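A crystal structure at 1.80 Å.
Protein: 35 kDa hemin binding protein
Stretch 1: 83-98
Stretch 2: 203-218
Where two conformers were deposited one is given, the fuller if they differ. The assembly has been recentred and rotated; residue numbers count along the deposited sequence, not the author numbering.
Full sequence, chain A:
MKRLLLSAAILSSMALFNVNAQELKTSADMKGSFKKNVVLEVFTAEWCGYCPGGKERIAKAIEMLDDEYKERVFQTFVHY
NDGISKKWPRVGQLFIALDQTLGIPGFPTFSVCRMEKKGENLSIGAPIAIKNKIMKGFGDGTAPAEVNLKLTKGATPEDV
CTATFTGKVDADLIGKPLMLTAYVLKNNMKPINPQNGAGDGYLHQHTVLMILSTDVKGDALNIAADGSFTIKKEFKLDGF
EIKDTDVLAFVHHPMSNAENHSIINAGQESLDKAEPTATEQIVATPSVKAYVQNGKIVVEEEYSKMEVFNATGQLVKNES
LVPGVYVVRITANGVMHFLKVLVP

Stretch 1 83-98: GISKKWPRVGQLFIAL
Stretch 2, residues 203-218: LHQHTVLMILSTDVKG

The contact is a helix laid almost at right angles across a strand and the loop that follows it, with an apolar interior and one arginine that ties the helix to backbone carbonyls by hydrogen bonds. Stretch 1 forms a short helix, 83-87, breaks at Trp88 (phi/psi -121/81°) and resumes as a helix through Leu98. Strand 207-211 runs at 99° to this second helix, with the axes 7.7 Å apart at closest approach. The register is marked by Val91 and Leu209, whose CA atoms lie 6.4 Å apart, and by Leu94 and Val216, with CA atoms at 5.4 Å; together the stretches bury 750 Å².

At the first helix, Ile84 (m, t) points toward stretch 2. Its CD1 lies 3.7 Å from His204 ND1, and its CG2 is 3.9 Å from Leu209 CD2. The same Leu209 methyl (rotamer m, t) sits over one face of the Trp88 indole, with CD2 4.0 Å from the centroid of the six-membered ring and 18° off its normal, a CH-pi contact. Trp88 has chi1 -66° and chi2 -83°.

Along the second helix, Val91 (t) turns sideways and packs tightly on the strand backbone, its CG2 3.3 Å from Val208 O. One turn on, Leu94 (t, p) brings CD2 to 4.1 Å from Val208 CG1 and 3.9 Å from Ile211 CG1, bridging two strand residues. Ile211 points toward the helix with chi1 -54° and chi2 90°. Val216 (m) also points toward it: its CG2 is 3.8 Å from both Leu94 CA and Ala97 CB and 3.6 Å from Gln93 O. The small Ala97 side chain thus meets Val216 directly.

Arg90 (chi1 -68°, chi2 177°, chi3 42°, chi4 81°) supplies the direct hydrogen bonds between the stretches. Its guanidinium has three carbonyls near its plane: NH1 donates to Thr214 O at 2.8 Å (166°), while NH2 donates to Ser213 O at 2.8 Å and to Ile211 O at 2.9 Å. Val216 CG1 lies over one face of the group. A water accepts from both Arg90 NE and Ile211 N, each 2.9 Å from its oxygen, extending the link to the strand's backbone NH.

The loop carrying the Ser213 and Thr214 carbonyls has its own bracing. Ser213 OG donates to Asp215 O at 2.7 Å, and a type I turn spans Asp215 to Gly218, closed by Gly218 N to Asp215 O at 3.0 Å. Asp215 OD2 accepts from Lys217 N at 3.0 Å and forms a salt bridge with Lys217 NZ at 2.9 Å.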

# COMPACT_ATOMS: atom_id res chain seq x y z
N GLY A 83 4.91 -16.37 -6.35
CA GLY A 83 5.69 -16.11 -5.14
C GLY A 83 5.16 -14.98 -4.25
O GLY A 83 5.40 -14.99 -3.02
N ILE A 84 4.47 -14.02 -4.86
CA ILE A 84 3.96 -12.88 -4.11
C ILE A 84 2.69 -13.26 -3.34
O ILE A 84 2.56 -12.90 -2.17
CB ILE A 84 3.75 -11.64 -5.03
CG1 ILE A 84 5.12 -11.10 -5.50
CG2 ILE A 84 2.95 -10.55 -4.31
CD1 ILE A 84 5.05 -9.87 -6.35
N SER A 85 1.78 -13.99 -3.98
CA SER A 85 0.58 -14.45 -3.26
C SER A 85 0.89 -15.57 -2.26
O SER A 85 0.14 -15.80 -1.31
CB SER A 85 -0.49 -14.93 -4.25
OG SER A 85 -0.07 -16.10 -4.95
N LYS A 86 1.99 -16.27 -2.47
CA LYS A 86 2.43 -17.26 -1.48
C LYS A 86 2.95 -16.54 -0.23
O LYS A 86 2.55 -16.87 0.89
CB LYS A 86 3.55 -18.13 -2.04
CG LYS A 86 3.89 -19.32 -1.13
CD LYS A 86 3.60 -20.65 -1.81
CE LYS A 86 4.77 -21.08 -2.68
NZ LYS A 86 5.15 -20.04 -3.69
N LYS A 87 3.84 -15.57 -0.44
CA LYS A 87 4.52 -14.89 0.66
C LYS A 87 3.55 -13.98 1.43
O LYS A 87 3.63 -13.87 2.67
CB LYS A 87 5.73 -14.12 0.11
CG LYS A 87 6.56 -13.45 1.16
CD LYS A 87 7.91 -13.04 0.58
CE LYS A 87 8.63 -12.16 1.59
NZ LYS A 87 9.50 -12.96 2.49
N TRP A 88 2.61 -13.36 0.69
CA TRP A 88 1.56 -12.53 1.27
C TRP A 88 0.19 -13.10 0.89
O TRP A 88 -0.46 -12.61 -0.04
CB TRP A 88 1.67 -11.08 0.77
CG TRP A 88 2.93 -10.40 1.26
CD1 TRP A 88 3.12 -9.80 2.46
CD2 TRP A 88 4.17 -10.27 0.54
NE1 TRP A 88 4.41 -9.30 2.55
CE2 TRP A 88 5.08 -9.59 1.39
CE3 TRP A 88 4.61 -10.70 -0.73
CZ2 TRP A 88 6.39 -9.28 0.99
CZ3 TRP A 88 5.90 -10.39 -1.13
CH2 TRP A 88 6.78 -9.69 -0.27
N PRO A 89 -0.26 -14.14 1.61
CA PRO A 89 -1.50 -14.83 1.21
C PRO A 89 -2.75 -13.96 1.20
O PRO A 89 -3.69 -14.28 0.48
CB PRO A 89 -1.64 -15.96 2.26
CG PRO A 89 -0.29 -16.09 2.88
CD PRO A 89 0.35 -14.73 2.80
N ARG A 90 -2.76 -12.83 1.93
CA ARG A 90 -3.96 -11.98 1.90
C ARG A 90 -4.10 -11.33 0.52
O ARG A 90 -5.21 -10.94 0.13
CB ARG A 90 -3.92 -10.93 3.01
CG ARG A 90 -4.06 -11.54 4.43
CD ARG A 90 -3.94 -10.51 5.56
NE ARG A 90 -4.68 -9.29 5.23
CZ ARG A 90 -5.99 -9.10 5.37
NH1 ARG A 90 -6.78 -10.05 5.88
NH2 ARG A 90 -6.50 -7.93 4.98
N VAL A 91 -2.99 -11.21 -0.21
CA VAL A 91 -3.03 -10.77 -1.62
C VAL A 91 -3.80 -11.80 -2.49
O VAL A 91 -4.62 -11.43 -3.33
CB VAL A 91 -1.61 -10.46 -2.21
CG1 VAL A 91 -1.71 -10.10 -3.70
CG2 VAL A 91 -0.90 -9.33 -1.43
N GLY A 92 -3.55 -13.10 -2.28
CA GLY A 92 -4.39 -14.14 -2.90
C GLY A 92 -5.87 -14.01 -2.56
O GLY A 92 -6.74 -14.18 -3.43
N GLN A 93 -6.15 -13.71 -1.29
CA GLN A 93 -7.54 -13.52 -0.83
C GLN A 93 -8.20 -12.35 -1.53
O GLN A 93 -9.38 -12.43 -1.92
CB GLN A 93 -7.60 -13.30 0.69
CG GLN A 93 -7.37 -14.55 1.52
CD GLN A 93 -8.24 -15.72 1.10
OE1 GLN A 93 -9.47 -15.63 1.11
NE2 GLN A 93 -7.60 -16.83 0.75
N LEU A 94 -7.43 -11.26 -1.70
CA LEU A 94 -7.92 -10.09 -2.44
C LEU A 94 -8.27 -10.48 -3.89
O LEU A 94 -9.35 -10.13 -4.39
CB LEU A 94 -6.89 -8.98 -2.42
CG LEU A 94 -7.25 -7.74 -3.26
CD1 LEU A 94 -8.45 -7.00 -2.69
CD2 LEU A 94 -6.02 -6.80 -3.33
N PHE A 95 -7.36 -11.21 -4.54
CA PHE A 95 -7.61 -11.68 -5.90
C PHE A 95 -8.89 -12.52 -5.98
O PHE A 95 -9.75 -12.27 -6.82
CB PHE A 95 -6.44 -12.47 -6.49
CG PHE A 95 -6.74 -12.92 -7.89
CD1 PHE A 95 -6.53 -12.06 -8.96
CD2 PHE A 95 -7.36 -14.14 -8.11
CE1 PHE A 95 -6.91 -12.46 -10.27
CE2 PHE A 95 -7.73 -14.56 -9.41
CZ PHE A 95 -7.51 -13.71 -10.48
N ILE A 96 -9.01 -13.50 -5.10
CA ILE A 96 -10.21 -14.36 -5.08
C ILE A 96 -11.51 -13.55 -4.97
O ILE A 96 -12.50 -13.86 -5.64
CB ILE A 96 -10.09 -15.38 -3.91
CG1 ILE A 96 -9.00 -16.41 -4.28
CG2 ILE A 96 -11.46 -16.05 -3.56
CD1 ILE A 96 -8.55 -17.28 -3.10
N ALA A 97 -11.49 -12.51 -4.14
CA ALA A 97 -12.64 -11.63 -3.96
C ALA A 97 -12.94 -10.84 -5.23
O ALA A 97 -14.09 -10.76 -5.66
CB ALA A 97 -12.40 -10.66 -2.76
N LEU A 98 -11.89 -10.30 -5.85
CA LEU A 98 -12.02 -9.52 -7.09
C LEU A 98 -12.51 -10.44 -8.21
O LEU A 98 -13.31 -10.02 -9.05
CB LEU A 98 -10.67 -8.88 -7.46
CG LEU A 98 -10.32 -7.66 -6.59
CD1 LEU A 98 -8.86 -7.24 -6.76
CD2 LEU A 98 -11.26 -6.48 -6.91
N LEU A 203 11.59 -4.46 -12.74
CA LEU A 203 11.07 -4.40 -11.37
C LEU A 203 9.55 -4.31 -11.39
O LEU A 203 8.97 -3.70 -12.28
CB LEU A 203 11.62 -3.16 -10.62
CG LEU A 203 13.15 -3.18 -10.42
CD1 LEU A 203 13.63 -1.80 -9.98
CD2 LEU A 203 13.61 -4.27 -9.47
N HIS A 204 8.90 -4.88 -10.37
CA HIS A 204 7.45 -4.66 -10.23
C HIS A 204 7.21 -3.23 -9.78
O HIS A 204 8.09 -2.61 -9.16
CB HIS A 204 6.84 -5.63 -9.19
CG HIS A 204 6.88 -7.06 -9.59
ND1 HIS A 204 7.22 -8.07 -8.72
CD2 HIS A 204 6.64 -7.65 -10.78
CE1 HIS A 204 7.15 -9.23 -9.36
NE2 HIS A 204 6.80 -9.00 -10.61
N GLN A 205 6.05 -2.67 -10.13
CA GLN A 205 5.66 -1.35 -9.65
C GLN A 205 4.23 -1.39 -9.11
O GLN A 205 3.44 -2.21 -9.56
CB GLN A 205 5.69 -0.34 -10.80
CG GLN A 205 7.03 -0.20 -11.47
CD GLN A 205 8.11 0.33 -10.57
OE1 GLN A 205 7.83 0.87 -9.49
NE2 GLN A 205 9.38 0.22 -11.02
N HIS A 206 3.92 -0.49 -8.18
CA HIS A 206 2.54 -0.27 -7.71
C HIS A 206 1.91 -1.61 -7.26
O HIS A 206 0.74 -1.88 -7.54
CB HIS A 206 1.69 0.38 -8.82
CG HIS A 206 2.39 1.49 -9.54
ND1 HIS A 206 2.78 2.65 -8.91
CD2 HIS A 206 2.77 1.61 -10.84
CE1 HIS A 206 3.38 3.44 -9.79
NE2 HIS A 206 3.40 2.83 -10.96
N THR A 207 2.68 -2.43 -6.55
CA THR A 207 2.28 -3.83 -6.31
C THR A 207 1.66 -3.98 -4.92
O THR A 207 2.24 -3.58 -3.92
CB THR A 207 3.50 -4.72 -6.53
OG1 THR A 207 3.88 -4.61 -7.92
CG2 THR A 207 3.21 -6.20 -6.20
N VAL A 208 0.45 -4.55 -4.86
CA VAL A 208 -0.23 -4.67 -3.58
C VAL A 208 0.44 -5.73 -2.69
O VAL A 208 0.53 -6.88 -3.08
CB VAL A 208 -1.71 -5.06 -3.76
CG1 VAL A 208 -2.36 -5.18 -2.39
CG2 VAL A 208 -2.42 -4.01 -4.62
N LEU A 209 0.91 -5.33 -1.52
CA LEU A 209 1.44 -6.31 -0.55
C LEU A 209 0.64 -6.42 0.72
O LEU A 209 0.79 -7.44 1.46
CB LEU A 209 2.90 -6.02 -0.18
CG LEU A 209 3.85 -6.04 -1.39
CD1 LEU A 209 5.28 -5.83 -0.85
CD2 LEU A 209 3.75 -7.34 -2.23
N MET A 210 -0.14 -5.38 1.02
CA MET A 210 -1.02 -5.38 2.19
C MET A 210 -2.37 -4.77 1.89
O MET A 210 -2.48 -3.83 1.09
CB MET A 210 -0.40 -4.63 3.40
CG MET A 210 1.03 -5.04 3.78
SD MET A 210 1.72 -4.06 5.19
CE MET A 210 0.66 -4.59 6.52
N ILE A 211 -3.40 -5.30 2.55
CA ILE A 211 -4.75 -4.74 2.53
C ILE A 211 -5.08 -4.46 4.00
O ILE A 211 -5.07 -5.38 4.84
CB ILE A 211 -5.81 -5.71 1.88
CG1 ILE A 211 -5.35 -6.17 0.47
CG2 ILE A 211 -7.19 -5.03 1.83
CD1 ILE A 211 -4.50 -7.46 0.40
N LEU A 212 -5.39 -3.21 4.30
CA LEU A 212 -5.47 -2.76 5.69
C LEU A 212 -6.76 -3.12 6.43
O LEU A 212 -6.79 -3.06 7.67
CB LEU A 212 -5.20 -1.27 5.77
CG LEU A 212 -3.81 -0.87 5.24
CD1 LEU A 212 -3.57 0.61 5.52
CD2 LEU A 212 -2.66 -1.73 5.83
N SER A 213 -7.81 -3.47 5.69
CA SER A 213 -9.05 -3.98 6.30
C SER A 213 -8.99 -5.50 6.45
O SER A 213 -8.70 -6.20 5.48
CB SER A 213 -10.23 -3.60 5.41
OG SER A 213 -9.94 -3.88 4.05
N THR A 214 -9.24 -6.01 7.66
CA THR A 214 -9.26 -7.46 7.90
C THR A 214 -9.97 -8.21 6.76
O THR A 214 -9.43 -9.16 6.18
CB THR A 214 -9.90 -7.77 9.25
OG1 THR A 214 -9.02 -7.29 10.29
CG2 THR A 214 -10.11 -9.27 9.41
N ASP A 215 -11.18 -7.76 6.44
CA ASP A 215 -11.88 -8.21 5.25
C ASP A 215 -11.27 -7.53 4.05
O ASP A 215 -11.20 -6.30 3.99
CB ASP A 215 -13.37 -7.85 5.33
CG ASP A 215 -14.22 -8.65 4.33
OD1 ASP A 215 -15.45 -8.71 4.55
OD2 ASP A 215 -13.68 -9.21 3.35
N VAL A 216 -10.84 -8.34 3.08
CA VAL A 216 -10.27 -7.77 1.85
C VAL A 216 -11.30 -7.04 1.03
O VAL A 216 -10.93 -6.30 0.11
CB VAL A 216 -9.53 -8.81 0.96
CG1 VAL A 216 -8.38 -9.45 1.73
CG2 VAL A 216 -10.47 -9.86 0.37
N LYS A 217 -12.58 -7.26 1.36
CA LYS A 217 -13.71 -6.58 0.72
C LYS A 217 -13.95 -5.19 1.30
O LYS A 217 -14.83 -4.49 0.83
CB LYS A 217 -14.99 -7.43 0.81
CG LYS A 217 -14.83 -8.83 0.20
CD LYS A 217 -16.20 -9.47 0.02
CE LYS A 217 -16.90 -9.71 1.37
NZ LYS A 217 -16.04 -10.54 2.26
N GLY A 218 -13.18 -4.79 2.33
CA GLY A 218 -13.25 -3.41 2.86
C GLY A 218 -13.86 -3.28 4.24
O GLY A 218 -14.53 -4.18 4.70
O HOH W 1 -2.64 -7.50 4.35